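PDB 4KJM: extracellular matrix-binding protein ebh from Staphylococcus aureus subsp. aureus, which probably acts as a cell-surface adhesin that binds host extracellular matrix, the present fragment carrying a FIVAR and a GA helical module. Local coordinates for residues Thr9-Lys14 and Ala40-Leu45; Gln21-Ala26 and His70-Thr75; Asn32-Ala37 and Asn63-Ala68; Gln76-Ala81 and Asn108-Val113; Asn80-Ala85 and Ser114-Val119. All coordinates share one frame; numbering follows the deposited sequence.

Interaction 1: residues Thr9-Lys14 and Ala40-Leu45; sequences TAINDK and AAETIL. With ZN (zinc ion), chain E.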
# COMPACT_ATOMS: atom_id res chain seq x y z
N THR A 9 12.13 6.90 2.80
CA THR A 9 11.33 5.68 2.73
C THR A 9 9.86 6.03 2.20
O THR A 9 9.35 5.46 1.20
CB THR A 9 11.41 4.93 4.09
OG1 THR A 9 12.77 4.51 4.36
CG2 THR A 9 10.54 3.73 4.10
N ALA A 10 9.26 7.09 2.75
CA ALA A 10 8.00 7.60 2.15
C ALA A 10 8.08 8.18 0.70
O ALA A 10 7.21 7.89 -0.14
CB ALA A 10 7.39 8.57 3.15
N ILE A 11 9.04 9.01 0.31
CA ILE A 11 8.95 9.59 -1.03
C ILE A 11 9.20 8.50 -2.13
O ILE A 11 8.64 8.54 -3.20
CB ILE A 11 9.72 10.93 -1.27
CG1 ILE A 11 11.09 10.73 -1.77
CG2 ILE A 11 9.78 11.82 -0.05
CD1 ILE A 11 11.21 10.93 -3.26
N ASN A 12 10.07 7.55 -1.83
CA ASN A 12 10.49 6.54 -2.79
C ASN A 12 9.36 5.52 -3.05
O ASN A 12 9.43 4.68 -3.92
CB ASN A 12 11.72 5.81 -2.27
CG ASN A 12 13.01 6.60 -2.43
OD1 ASN A 12 13.06 7.58 -3.17
ND2 ASN A 12 14.05 6.15 -1.76
N ASP A 13 8.29 5.63 -2.28
CA ASP A 13 7.15 4.78 -2.48
C ASP A 13 6.03 5.38 -3.34
O ASP A 13 5.03 4.77 -3.60
CB ASP A 13 6.57 4.36 -1.17
CG ASP A 13 5.64 3.23 -1.32
OD1 ASP A 13 5.96 2.39 -2.14
OD2 ASP A 13 4.63 3.22 -0.64
N LYS A 14 6.27 6.60 -3.71
CA LYS A 14 5.45 7.43 -4.52
C LYS A 14 4.89 6.68 -5.73
O LYS A 14 3.72 6.59 -5.92
CB LYS A 14 6.29 8.61 -4.93
CG LYS A 14 5.70 9.61 -5.88
CD LYS A 14 6.81 10.50 -6.39
CE LYS A 14 6.50 11.30 -7.64
NZ LYS A 14 7.16 12.64 -7.63
N ALA A 40 6.23 18.34 -1.44
CA ALA A 40 6.86 19.09 -0.31
C ALA A 40 8.06 18.29 0.32
O ALA A 40 9.09 18.86 0.63
CB ALA A 40 5.80 19.47 0.75
N ALA A 41 7.92 16.97 0.46
CA ALA A 41 8.96 16.14 1.02
C ALA A 41 10.12 16.11 0.04
O ALA A 41 11.27 16.16 0.47
CB ALA A 41 8.49 14.74 1.25
N GLU A 42 9.82 16.04 -1.28
CA GLU A 42 10.87 16.00 -2.32
C GLU A 42 11.70 17.28 -2.30
O GLU A 42 12.92 17.26 -2.54
CB GLU A 42 10.28 15.74 -3.71
CG GLU A 42 9.84 14.30 -3.96
CD GLU A 42 9.01 14.11 -5.26
OE1 GLU A 42 8.55 15.11 -5.86
OE2 GLU A 42 8.82 12.94 -5.68
N THR A 43 11.05 18.38 -2.02
CA THR A 43 11.72 19.68 -1.91
C THR A 43 12.77 19.62 -0.80
O THR A 43 13.92 19.96 -1.01
CB THR A 43 10.69 20.80 -1.66
OG1 THR A 43 9.95 21.02 -2.86
CG2 THR A 43 11.39 22.13 -1.22
N ILE A 44 12.38 19.11 0.36
CA ILE A 44 13.30 18.91 1.48
C ILE A 44 14.44 17.94 1.15
O ILE A 44 15.60 18.26 1.32
CB ILE A 44 12.53 18.45 2.74
CG1 ILE A 44 11.69 19.62 3.26
CG2 ILE A 44 13.49 17.92 3.80
CD1 ILE A 44 10.57 19.18 4.16
N LEU A 45 14.10 16.77 0.62
CA LEU A 45 15.12 15.79 0.24
C LEU A 45 16.04 16.35 -0.85
O LEU A 45 17.02 15.71 -1.20
CB LEU A 45 14.48 14.50 -0.24
CG LEU A 45 13.59 13.85 0.82
CD1 LEU A 45 12.77 12.70 0.24
CD2 LEU A 45 14.42 13.39 1.99
ZN ZN E . 5.24 0.64 -2.37
O HOH W 1 3.51 0.94 -2.04
O HOH W 2 6.23 15.07 -7.07
O HOH W 3 6.77 -0.59 -3.73
O HOH W 4 3.53 0.28 -3.39
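Lys14 and Glu42 meet with their side chains at about a right angle, joining the turn after helix 2-11 to helix 28-44 in the FIVAR bundle. Glu42 runs extended beyond CG and offers OE2 to the ammonium group. Lys14 stretches out from the turn until its last torsion (chi4 146°) swings NZ onto that oxygen, giving a salt bridge of 2.6 Å between Lys14 NZ and Glu42 OE2. The bond uses the syn lone pair of OE2. On the other oxygen a water closes the ring: it accepts from Lys14 NZ at 2.7 Å and donates to Glu42 OE1.

Next to the ion pair, Ile11 points at helix 28-44. Its CG2 packs on Ala41 CB, while CD1 lies 3.7 Å from Glu42 CG. Leu45 comes tip to tip with Ile11, but too close in the model for the exact spacing to be trusted. Asp13, one residue before Lys14, turns elsewhere: OD1 binds a zinc ion and OD2 pairs with Lys69. The contact is thus a small apolar patch flanked by a water-bridged ion pair, whose two charges probably stabilise each other at the protein surface.

Interaction 2: residues Gln21-Ala26 and His70-Thr75; sequences QNFLDA and HALNGT. With NA (sodium ion), chain C.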
# COMPACT_ATOMS: atom_id res chain seq x y z
N GLN A 21 -4.88 1.10 -6.87
CA GLN A 21 -6.31 1.40 -6.97
C GLN A 21 -6.72 2.29 -5.80
O GLN A 21 -7.60 3.16 -5.91
CB GLN A 21 -7.09 0.07 -6.98
CG GLN A 21 -8.62 0.16 -7.09
CD GLN A 21 -9.27 0.56 -5.79
OE1 GLN A 21 -8.87 0.13 -4.71
NE2 GLN A 21 -10.36 1.29 -5.89
N ASN A 22 -6.09 2.08 -4.66
CA ASN A 22 -6.46 2.85 -3.48
C ASN A 22 -6.18 4.33 -3.64
O ASN A 22 -6.91 5.17 -3.12
CB ASN A 22 -5.73 2.28 -2.24
CG ASN A 22 -6.17 2.97 -0.96
OD1 ASN A 22 -7.36 2.97 -0.60
ND2 ASN A 22 -5.18 3.46 -0.18
N PHE A 23 -5.16 4.66 -4.41
CA PHE A 23 -4.92 6.08 -4.80
C PHE A 23 -5.83 6.53 -5.94
O PHE A 23 -6.48 7.57 -5.87
CB PHE A 23 -3.48 6.27 -5.20
CG PHE A 23 -3.22 7.64 -5.74
CD1 PHE A 23 -2.98 8.70 -4.89
CD2 PHE A 23 -3.24 7.86 -7.10
CE1 PHE A 23 -2.75 9.96 -5.43
CE2 PHE A 23 -3.07 9.12 -7.64
CZ PHE A 23 -2.81 10.17 -6.79
N LEU A 24 -5.83 5.73 -7.00
CA LEU A 24 -6.46 6.12 -8.26
C LEU A 24 -7.96 6.42 -8.06
O LEU A 24 -8.45 7.34 -8.63
CB LEU A 24 -6.23 5.07 -9.36
CG LEU A 24 -4.79 4.82 -9.91
CD1 LEU A 24 -4.73 3.55 -10.75
CD2 LEU A 24 -4.41 6.01 -10.69
N ASP A 25 -8.62 5.65 -7.18
CA ASP A 25 -10.02 5.78 -6.90
C ASP A 25 -10.31 6.59 -5.60
O ASP A 25 -11.47 6.68 -5.19
CB ASP A 25 -10.74 4.40 -6.86
CG ASP A 25 -11.03 3.84 -8.25
OD1 ASP A 25 -11.01 4.61 -9.25
OD2 ASP A 25 -11.20 2.60 -8.36
N ALA A 26 -9.27 7.14 -4.95
CA ALA A 26 -9.49 8.01 -3.82
C ALA A 26 -10.19 9.28 -4.30
O ALA A 26 -10.08 9.63 -5.46
CB ALA A 26 -8.17 8.34 -3.15
N HIS A 70 -2.42 7.57 4.36
CA HIS A 70 -3.40 6.81 5.10
C HIS A 70 -4.84 7.26 4.81
O HIS A 70 -5.75 6.42 4.77
CB HIS A 70 -3.13 6.92 6.62
CG HIS A 70 -3.95 6.00 7.42
ND1 HIS A 70 -3.62 4.67 7.60
CD2 HIS A 70 -5.11 6.21 8.11
CE1 HIS A 70 -4.54 4.10 8.37
NE2 HIS A 70 -5.43 5.02 8.71
N ALA A 71 -5.01 8.52 4.48
CA ALA A 71 -6.33 9.11 4.16
C ALA A 71 -6.85 8.65 2.78
O ALA A 71 -8.05 8.65 2.57
CB ALA A 71 -6.31 10.64 4.29
N LEU A 72 -6.00 8.15 1.89
CA LEU A 72 -6.50 7.68 0.58
C LEU A 72 -7.55 6.63 0.77
O LEU A 72 -7.41 5.72 1.63
CB LEU A 72 -5.34 7.12 -0.25
CG LEU A 72 -4.23 8.11 -0.56
CD1 LEU A 72 -3.10 7.38 -1.22
CD2 LEU A 72 -4.74 9.13 -1.54
N ASN A 73 -8.64 6.74 0.02
CA ASN A 73 -9.79 5.88 0.27
C ASN A 73 -10.40 5.20 -0.95
O ASN A 73 -11.59 4.93 -0.95
CB ASN A 73 -10.87 6.70 0.95
CG ASN A 73 -11.41 7.80 0.09
OD1 ASN A 73 -10.79 8.25 -0.87
ND2 ASN A 73 -12.53 8.36 0.55
N GLY A 74 -9.60 4.96 -1.98
CA GLY A 74 -10.02 4.20 -3.12
C GLY A 74 -10.62 2.85 -2.84
O GLY A 74 -11.62 2.47 -3.47
N THR A 75 -10.06 2.10 -1.91
CA THR A 75 -10.57 0.80 -1.57
C THR A 75 -11.99 0.86 -1.01
O THR A 75 -12.89 0.14 -1.49
CB THR A 75 -9.64 0.12 -0.54
OG1 THR A 75 -8.32 0.06 -1.07
CG2 THR A 75 -10.07 -1.26 -0.28
NA NA C . -6.59 4.55 3.50
O HOH W 5 -4.50 4.38 2.55
O HOH W 6 -7.72 2.87 2.22
O HOH W 7 -8.76 4.74 4.68
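Helix 21-24 packs against the joint between helix 55-71 and helix 74-90, and Asn22 with Gly74 stands at the centre of this partly buried, largely polar contact close to the middle of the chain. The backbones come very near, 3.8 Å between the CA atoms of Asn22 and Gly74, which suits a glycine with no side chain to accommodate. Gly74 N donates to Asn22 O at 2.9 Å in the carbonyl plane, on a lone pair.

The side chain of Asn22 does more. With CG anti to the backbone N (chi1 -175°), its amide reaches the start of helix 74-90. There OD1 takes three donors: Thr75 N at 3.1 Å, nearly straight (170°) and on a lone pair; Thr75 OG1, from above the carbonyl plane; and a water. That water and a second one, held by ND2, are both ligands of the sodium ion, which Leu72 O binds at 2.4 Å together with His70 O. Asn22 is therefore a second-shell residue of the metal.

On the flank, Gln21 NE2 splits its two N-H groups between Gly74 O, approached from above its plane at 3.0 Å, and Asp25 OD2. On the apolar side, Leu72 CD2 rests 3.8 Å from Phe23 CD1 and also meets Ala26 CB. Phe23 continues onto Arg31 and Asn35 of helix 28-44 and Leu18 of helix 14-18, whereas Asp25 looks the other way, bridging to Arg112 and accepting from Val113 N at the start of helix 113-127.

Interaction 3: residues Asn32-Ala37 and Asn63-Ala68; sequences NAYNQA and NNVNNA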
# COMPACT_ATOMS: atom_id res chain seq x y z
N ASN A 32 -4.98 14.82 -4.32
CA ASN A 32 -4.22 16.06 -4.34
C ASN A 32 -3.38 16.26 -3.09
O ASN A 32 -2.21 16.64 -3.15
CB ASN A 32 -5.12 17.30 -4.54
CG ASN A 32 -5.78 17.31 -5.89
OD1 ASN A 32 -5.41 16.57 -6.79
ND2 ASN A 32 -6.81 18.11 -6.01
N ALA A 33 -3.96 15.97 -1.95
CA ALA A 33 -3.24 16.08 -0.65
C ALA A 33 -1.99 15.15 -0.61
O ALA A 33 -0.94 15.54 -0.11
CB ALA A 33 -4.19 15.77 0.51
N TYR A 34 -2.10 13.94 -1.15
CA TYR A 34 -0.95 13.01 -1.18
C TYR A 34 0.11 13.57 -2.14
O TYR A 34 1.31 13.65 -1.78
CB TYR A 34 -1.38 11.60 -1.57
CG TYR A 34 -0.21 10.67 -1.72
CD1 TYR A 34 0.47 10.21 -0.58
CD2 TYR A 34 0.22 10.25 -2.96
CE1 TYR A 34 1.56 9.33 -0.71
CE2 TYR A 34 1.36 9.44 -3.10
CZ TYR A 34 1.96 8.92 -1.97
OH TYR A 34 3.11 8.14 -2.10
N ASN A 35 -0.30 13.97 -3.33
CA ASN A 35 0.66 14.56 -4.27
C ASN A 35 1.37 15.77 -3.71
O ASN A 35 2.57 15.90 -3.84
CB ASN A 35 -0.03 15.00 -5.57
CG ASN A 35 -0.47 13.83 -6.43
OD1 ASN A 35 0.26 12.89 -6.58
ND2 ASN A 35 -1.63 13.94 -7.05
N GLN A 36 0.63 16.66 -3.09
CA GLN A 36 1.24 17.88 -2.53
C GLN A 36 2.23 17.56 -1.39
O GLN A 36 3.32 18.13 -1.33
CB GLN A 36 0.10 18.79 -2.06
CG GLN A 36 -0.66 19.30 -3.27
CD GLN A 36 -1.99 19.98 -2.95
OE1 GLN A 36 -2.90 20.06 -3.80
NE2 GLN A 36 -2.09 20.51 -1.75
N ALA A 37 1.89 16.58 -0.54
CA ALA A 37 2.78 16.15 0.57
C ALA A 37 4.08 15.54 0.03
O ALA A 37 5.18 15.80 0.56
CB ALA A 37 2.08 15.12 1.49
N ASN A 63 5.14 13.38 8.54
CA ASN A 63 3.84 13.26 9.07
C ASN A 63 2.82 13.57 7.99
O ASN A 63 1.86 12.86 7.84
CB ASN A 63 3.71 14.30 10.18
CG ASN A 63 2.47 14.14 11.00
OD1 ASN A 63 2.13 13.04 11.43
ND2 ASN A 63 1.84 15.28 11.35
N ASN A 64 3.05 14.61 7.21
CA ASN A 64 2.11 15.02 6.17
C ASN A 64 1.98 13.99 5.06
O ASN A 64 0.91 13.71 4.59
CB ASN A 64 2.51 16.37 5.59
CG ASN A 64 2.26 17.50 6.59
OD1 ASN A 64 1.57 17.31 7.57
ND2 ASN A 64 2.82 18.67 6.31
N VAL A 65 3.08 13.37 4.70
CA VAL A 65 3.00 12.26 3.76
C VAL A 65 2.26 11.06 4.36
O VAL A 65 1.40 10.50 3.70
CB VAL A 65 4.40 11.72 3.30
CG1 VAL A 65 4.22 10.54 2.33
CG2 VAL A 65 5.17 12.81 2.57
N ASN A 66 2.60 10.65 5.59
CA ASN A 66 1.97 9.47 6.15
C ASN A 66 0.45 9.66 6.31
O ASN A 66 -0.32 8.80 5.97
CB ASN A 66 2.63 9.07 7.47
CG ASN A 66 4.07 8.52 7.27
OD1 ASN A 66 4.42 8.09 6.23
ND2 ASN A 66 4.86 8.58 8.26
N ASN A 67 0.06 10.83 6.82
CA ASN A 67 -1.34 11.16 7.01
C ASN A 67 -2.06 11.22 5.68
O ASN A 67 -3.19 10.69 5.56
CB ASN A 67 -1.44 12.51 7.75
CG ASN A 67 -1.06 12.37 9.21
OD1 ASN A 67 -1.07 11.27 9.73
ND2 ASN A 67 -0.77 13.47 9.88
N ALA A 68 -1.43 11.81 4.65
CA ALA A 68 -2.10 11.87 3.34
C ALA A 68 -2.26 10.50 2.76
O ALA A 68 -3.29 10.16 2.12
CB ALA A 68 -1.40 12.78 2.35
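Ala33 and Ala37 face Ala68 from a helical turn whose polar groups are used internally, the shortest bond there being Gln36 N to Asn32 O at 2.8 Å. The same holds opposite, where Ala68 N donates to Asn64 O, and the helices meet by van der Waals contact, methyl on methyl and methyl on backbone. This is an antiparallel helix pair, 28-44 against 55-71, in the three-helix bundle of the FIVAR module. The short segments run at 156° to each other with their axes 8.6 Å apart, a close approach that small residues make possible.

Each helix sets an alanine methyl against the backbone of the other. Ala68 CB sits 3.6 Å from Tyr34 CA and also touches Ala33 O. In return, Ala37 CB lies 3.6 Å from Asn64 O, and the two methyl groups, Ala37 CB and Ala68 CB, come within 4.3 Å of each other midway between the helices.

Val65 and Tyr34 seal the side of this seam that faces the bundle interior. Tyr34 has its CG anti to the backbone N (chi1 175°). Its side chain touches Thr17 and Leu18 of helix 14-18, and its hydroxyl ends near Lys14. One branch of Val65, CG1, approaches the ring obliquely. Asn64 lies at the exposed border of the seam, its CB next to the methyl of Ala37. The other branch of the valine turns to the partner helix itself: Val65 CG2 packs against Ala37 O at 3.6 Å.

Interaction 4: residues Gln76-Ala81 and Asn108-Val113; sequences QNLNNA and NGAQRV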
# COMPACT_ATOMS: atom_id res chain seq x y z
N GLN A 76 -12.20 1.76 -0.04
CA GLN A 76 -13.55 1.96 0.52
C GLN A 76 -14.51 2.51 -0.54
O GLN A 76 -15.65 2.08 -0.60
CB GLN A 76 -13.54 2.82 1.80
CG GLN A 76 -13.88 4.30 1.61
CD GLN A 76 -14.22 5.08 2.92
OE1 GLN A 76 -13.82 6.26 3.13
NE2 GLN A 76 -15.00 4.43 3.80
N ASN A 77 -14.03 3.40 -1.40
CA ASN A 77 -14.89 3.90 -2.51
C ASN A 77 -15.34 2.76 -3.46
O ASN A 77 -16.48 2.72 -3.94
CB ASN A 77 -14.18 4.98 -3.31
CG ASN A 77 -14.21 6.32 -2.60
OD1 ASN A 77 -14.97 6.46 -1.66
ND2 ASN A 77 -13.36 7.30 -3.05
N LEU A 78 -14.43 1.87 -3.78
CA LEU A 78 -14.77 0.69 -4.55
C LEU A 78 -15.78 -0.18 -3.84
O LEU A 78 -16.78 -0.56 -4.45
CB LEU A 78 -13.53 -0.10 -4.91
CG LEU A 78 -13.73 -1.39 -5.66
CD1 LEU A 78 -14.56 -1.20 -6.92
CD2 LEU A 78 -12.35 -2.06 -5.90
N ASN A 79 -15.55 -0.50 -2.56
CA ASN A 79 -16.56 -1.30 -1.84
C ASN A 79 -17.93 -0.63 -1.78
O ASN A 79 -18.97 -1.31 -1.88
CB ASN A 79 -16.05 -1.75 -0.47
CG ASN A 79 -14.93 -2.81 -0.56
OD1 ASN A 79 -14.93 -3.65 -1.45
ND2 ASN A 79 -14.01 -2.78 0.37
N ASN A 80 -17.94 0.69 -1.60
CA ASN A 80 -19.19 1.44 -1.59
C ASN A 80 -19.91 1.40 -2.93
O ASN A 80 -21.12 1.26 -3.01
CB ASN A 80 -18.95 2.90 -1.19
CG ASN A 80 -18.62 3.07 0.28
OD1 ASN A 80 -18.77 2.15 1.06
ND2 ASN A 80 -18.11 4.25 0.64
N ALA A 81 -19.14 1.56 -4.00
CA ALA A 81 -19.67 1.42 -5.36
C ALA A 81 -20.23 0.07 -5.72
O ALA A 81 -21.30 -0.00 -6.34
CB ALA A 81 -18.61 1.82 -6.37
N ASN A 108 -19.53 -7.43 -8.11
CA ASN A 108 -18.61 -7.95 -7.12
C ASN A 108 -17.18 -8.12 -7.58
O ASN A 108 -16.24 -8.13 -6.75
CB ASN A 108 -19.16 -9.26 -6.60
CG ASN A 108 -20.25 -9.03 -5.58
OD1 ASN A 108 -20.29 -8.02 -4.91
ND2 ASN A 108 -21.09 -10.00 -5.43
N GLY A 109 -17.05 -8.33 -8.89
CA GLY A 109 -15.78 -8.48 -9.56
C GLY A 109 -15.17 -7.19 -10.03
O GLY A 109 -14.04 -7.22 -10.52
N ALA A 110 -15.85 -6.04 -9.81
CA ALA A 110 -15.38 -4.74 -10.34
C ALA A 110 -14.03 -4.45 -9.70
O ALA A 110 -13.86 -4.57 -8.46
CB ALA A 110 -16.34 -3.63 -10.01
N GLN A 111 -13.05 -4.15 -10.53
CA GLN A 111 -11.71 -3.83 -10.04
C GLN A 111 -11.48 -2.33 -9.79
O GLN A 111 -10.44 -1.91 -9.21
CB GLN A 111 -10.66 -4.37 -11.05
CG GLN A 111 -10.89 -5.81 -11.46
CD GLN A 111 -11.76 -6.00 -12.72
OE1 GLN A 111 -12.62 -5.16 -13.07
NE2 GLN A 111 -11.56 -7.17 -13.42
N ARG A 112 -12.36 -1.52 -10.38
CA ARG A 112 -12.31 -0.05 -10.29
C ARG A 112 -13.67 0.47 -10.00
O ARG A 112 -14.69 -0.15 -10.36
CB ARG A 112 -11.78 0.63 -11.57
CG ARG A 112 -10.32 0.39 -11.96
CD ARG A 112 -9.29 0.83 -10.93
NE ARG A 112 -9.38 2.28 -10.78
CZ ARG A 112 -8.81 3.18 -11.56
NH1 ARG A 112 -8.05 2.79 -12.58
NH2 ARG A 112 -9.08 4.47 -11.36
N VAL A 113 -13.74 1.63 -9.34
CA VAL A 113 -15.03 2.27 -9.03
C VAL A 113 -15.91 2.44 -10.33
O VAL A 113 -17.12 2.14 -10.32
CB VAL A 113 -14.86 3.61 -8.31
CG1 VAL A 113 -16.14 4.45 -8.34
CG2 VAL A 113 -14.37 3.43 -6.90
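The flat peptide carbonyl of Arg112 has Leu78 CD1 standing over it, 3.6 Å from both Arg112 C and Arg112 O. The contact contains no aromatic ring; its other flat groups, the Asn77 amide and the Arg112 guanidinium, find their polar partners beyond the two segments. Asn77 meets Val113 CG2 with its CB and its backbone carbonyl carbon, and its ND2 donates to Asp25 O and Asp27 OD1. The CB of Arg112 leads away from helix 74-90, and its guanidinium goes to Asp25.

Leu78 carries the contact. Its CG is anti to the backbone N (chi1 177°), and the isopropyl end enters the bend of the connection between helix 97-108 and helix 113-127. CD1 also approaches the Ala110 methyl, while CD2 reaches the carbonyl oxygens of Ala110 and Gln111, lying 3.8 Å from Gln111 O. A leucine thus lines up with successive backbone carbonyls of a loop that has no regular structure of its own.

Val113, the first residue of helix 113-127, answers from the other segment. Its CG2 settles against the backbone of helix 74-90, 3.5 Å from Leu78 N, and CG1 reaches Ala81 CB at 4.1 Å. Asp25 lies at the start of helix 113-127. In the GA bundle the contact thus fits the second inter-helix loop onto the first helix, with Gln21 and Leu24 of helix 21-24 beside it and Thr9 of the second subunit packing on Leu78.

Interaction 5: residues Asn80-Ala85 and Ser114-Val119; sequences NAKQAA and SNAQDV. With ZN (zinc ion), chain G.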
# COMPACT_ATOMS: atom_id res chain seq x y z
N ASN A 80 -17.94 0.69 -1.60
CA ASN A 80 -19.19 1.44 -1.59
C ASN A 80 -19.91 1.40 -2.93
O ASN A 80 -21.12 1.26 -3.01
CB ASN A 80 -18.95 2.90 -1.19
CG ASN A 80 -18.62 3.07 0.28
OD1 ASN A 80 -18.77 2.15 1.06
ND2 ASN A 80 -18.11 4.25 0.64
N ALA A 81 -19.14 1.56 -4.00
CA ALA A 81 -19.67 1.42 -5.36
C ALA A 81 -20.23 0.07 -5.72
O ALA A 81 -21.30 -0.00 -6.34
CB ALA A 81 -18.61 1.82 -6.37
N LYS A 82 -19.57 -0.99 -5.28
CA LYS A 82 -20.09 -2.34 -5.40
C LYS A 82 -21.47 -2.50 -4.67
O LYS A 82 -22.40 -3.03 -5.25
CB LYS A 82 -19.08 -3.33 -4.84
CG LYS A 82 -17.81 -3.49 -5.68
CD LYS A 82 -16.93 -4.57 -5.10
CE LYS A 82 -15.63 -4.80 -5.89
NZ LYS A 82 -14.91 -6.05 -5.46
N GLN A 83 -21.57 -2.05 -3.41
CA GLN A 83 -22.78 -2.19 -2.62
C GLN A 83 -23.91 -1.38 -3.23
O GLN A 83 -25.04 -1.84 -3.29
CB GLN A 83 -22.58 -1.77 -1.17
CG GLN A 83 -23.86 -1.91 -0.33
CD GLN A 83 -24.46 -3.34 -0.33
OE1 GLN A 83 -23.97 -4.22 0.38
NE2 GLN A 83 -25.50 -3.57 -1.15
N ALA A 84 -23.60 -0.18 -3.71
CA ALA A 84 -24.61 0.60 -4.42
C ALA A 84 -25.14 -0.12 -5.66
O ALA A 84 -26.36 -0.05 -5.97
CB ALA A 84 -24.09 1.99 -4.76
N ALA A 85 -24.27 -0.75 -6.45
CA ALA A 85 -24.69 -1.48 -7.63
C ALA A 85 -25.58 -2.65 -7.24
O ALA A 85 -26.62 -2.90 -7.85
CB ALA A 85 -23.46 -1.97 -8.43
N SER A 114 -15.30 2.84 -11.42
CA SER A 114 -16.04 3.06 -12.69
C SER A 114 -16.71 1.80 -13.19
O SER A 114 -17.81 1.87 -13.73
CB SER A 114 -15.13 3.60 -13.79
OG SER A 114 -14.14 2.65 -14.10
N ASN A 115 -16.08 0.64 -13.00
CA ASN A 115 -16.68 -0.62 -13.41
C ASN A 115 -17.95 -0.91 -12.61
O ASN A 115 -18.98 -1.33 -13.17
CB ASN A 115 -15.75 -1.83 -13.24
CG ASN A 115 -14.38 -1.62 -13.84
OD1 ASN A 115 -13.38 -1.86 -13.18
ND2 ASN A 115 -14.33 -1.20 -15.13
N ALA A 116 -17.91 -0.72 -11.30
CA ALA A 116 -19.11 -0.93 -10.51
C ALA A 116 -20.24 0.04 -10.84
O ALA A 116 -21.44 -0.30 -10.83
CB ALA A 116 -18.75 -0.86 -9.01
N GLN A 117 -19.88 1.31 -11.08
CA GLN A 117 -20.83 2.32 -11.50
C GLN A 117 -21.45 2.00 -12.83
O GLN A 117 -22.67 2.28 -13.04
CB GLN A 117 -20.17 3.71 -11.50
CG GLN A 117 -19.76 4.13 -10.06
CD GLN A 117 -19.19 5.54 -9.97
OE1 GLN A 117 -18.55 6.02 -10.87
NE2 GLN A 117 -19.36 6.16 -8.84
N ASP A 118 -20.63 1.49 -13.76
CA ASP A 118 -21.15 1.03 -15.08
C ASP A 118 -22.16 -0.10 -14.89
O ASP A 118 -23.21 -0.16 -15.55
CB ASP A 118 -20.02 0.55 -15.99
CG ASP A 118 -19.17 1.68 -16.51
OD1 ASP A 118 -19.63 2.81 -16.39
OD2 ASP A 118 -18.06 1.47 -17.05
N VAL A 119 -21.84 -1.02 -14.00
CA VAL A 119 -22.81 -2.11 -13.73
C VAL A 119 -24.14 -1.55 -13.20
O VAL A 119 -25.22 -1.95 -13.65
CB VAL A 119 -22.24 -3.12 -12.75
CG1 VAL A 119 -23.35 -4.10 -12.32
CG2 VAL A 119 -21.03 -3.83 -13.36
ZN ZN G . -18.03 4.20 -17.37
O HOH W 8 -16.30 3.24 -17.53
O HOH W 9 -17.83 5.71 -16.03
O HOH W 10 -18.00 4.95 -19.25
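In the three-helix bundle of the GA module the first and third helices, 74-90 and 113-127, run side by side in the same direction, and Ala116 meets Ala81 and Ala85 where they touch. The two short segments are inclined by just 9° and their axes come within 8.4 Å, spacing that methyl side chains allow.

Ala116 is the middle of the seam. Its CB packs 3.8 Å from Ala81 CB and 3.7 Å from Ala81 C, so the methyl meets backbone as well as side chain. One turn further on, Ala85 CB lies 3.6 Å from Ala116 O, then makes a looser contact with Val119 CG1. Lys82 adds the edge of its chain, CG near the Ala116 methyl, but its CB leads away from this helix. Extended beyond CG, the side chain carries NZ to Asn108 O at the end of helix 97-108, and to Gly5 O and Thr9 OG1 of the second subunit.

Asp118 is on the outer face of helix 113-127. It binds a zinc ion through OD1 at 2.3 Å, and three waters join it on the metal, one of which also donates to Asp118 OD2. Inward, Val119 spreads over Leu103, Gln106 and Ala107 of helix 97-108, and Ala85 reaches Ala107 too, so this second helix of the bundle closes the seam from that side.

From the N terminus, interaction 1 closes the first loop, bringing the end of helix 2-11 to helix 28-44. Interaction 3 opens inside that loop and closes beyond it, so the two cross; they meet where Tyr34 touches Lys14 and Val65 touches Ala10 and Ala41. Interaction 2 also crosses interaction 1 but encloses interaction 3, Phe23 packing on Tyr34. Together these three tie up the FIVAR bundle. Interactions 4 and 5 come after all three, starting from the same stretch of helix 74-90, sharing Asn80 and Ala81, and assembling the GA bundle. Interactions 2 and 4 touch and share helix 74-90, which joins the two modules.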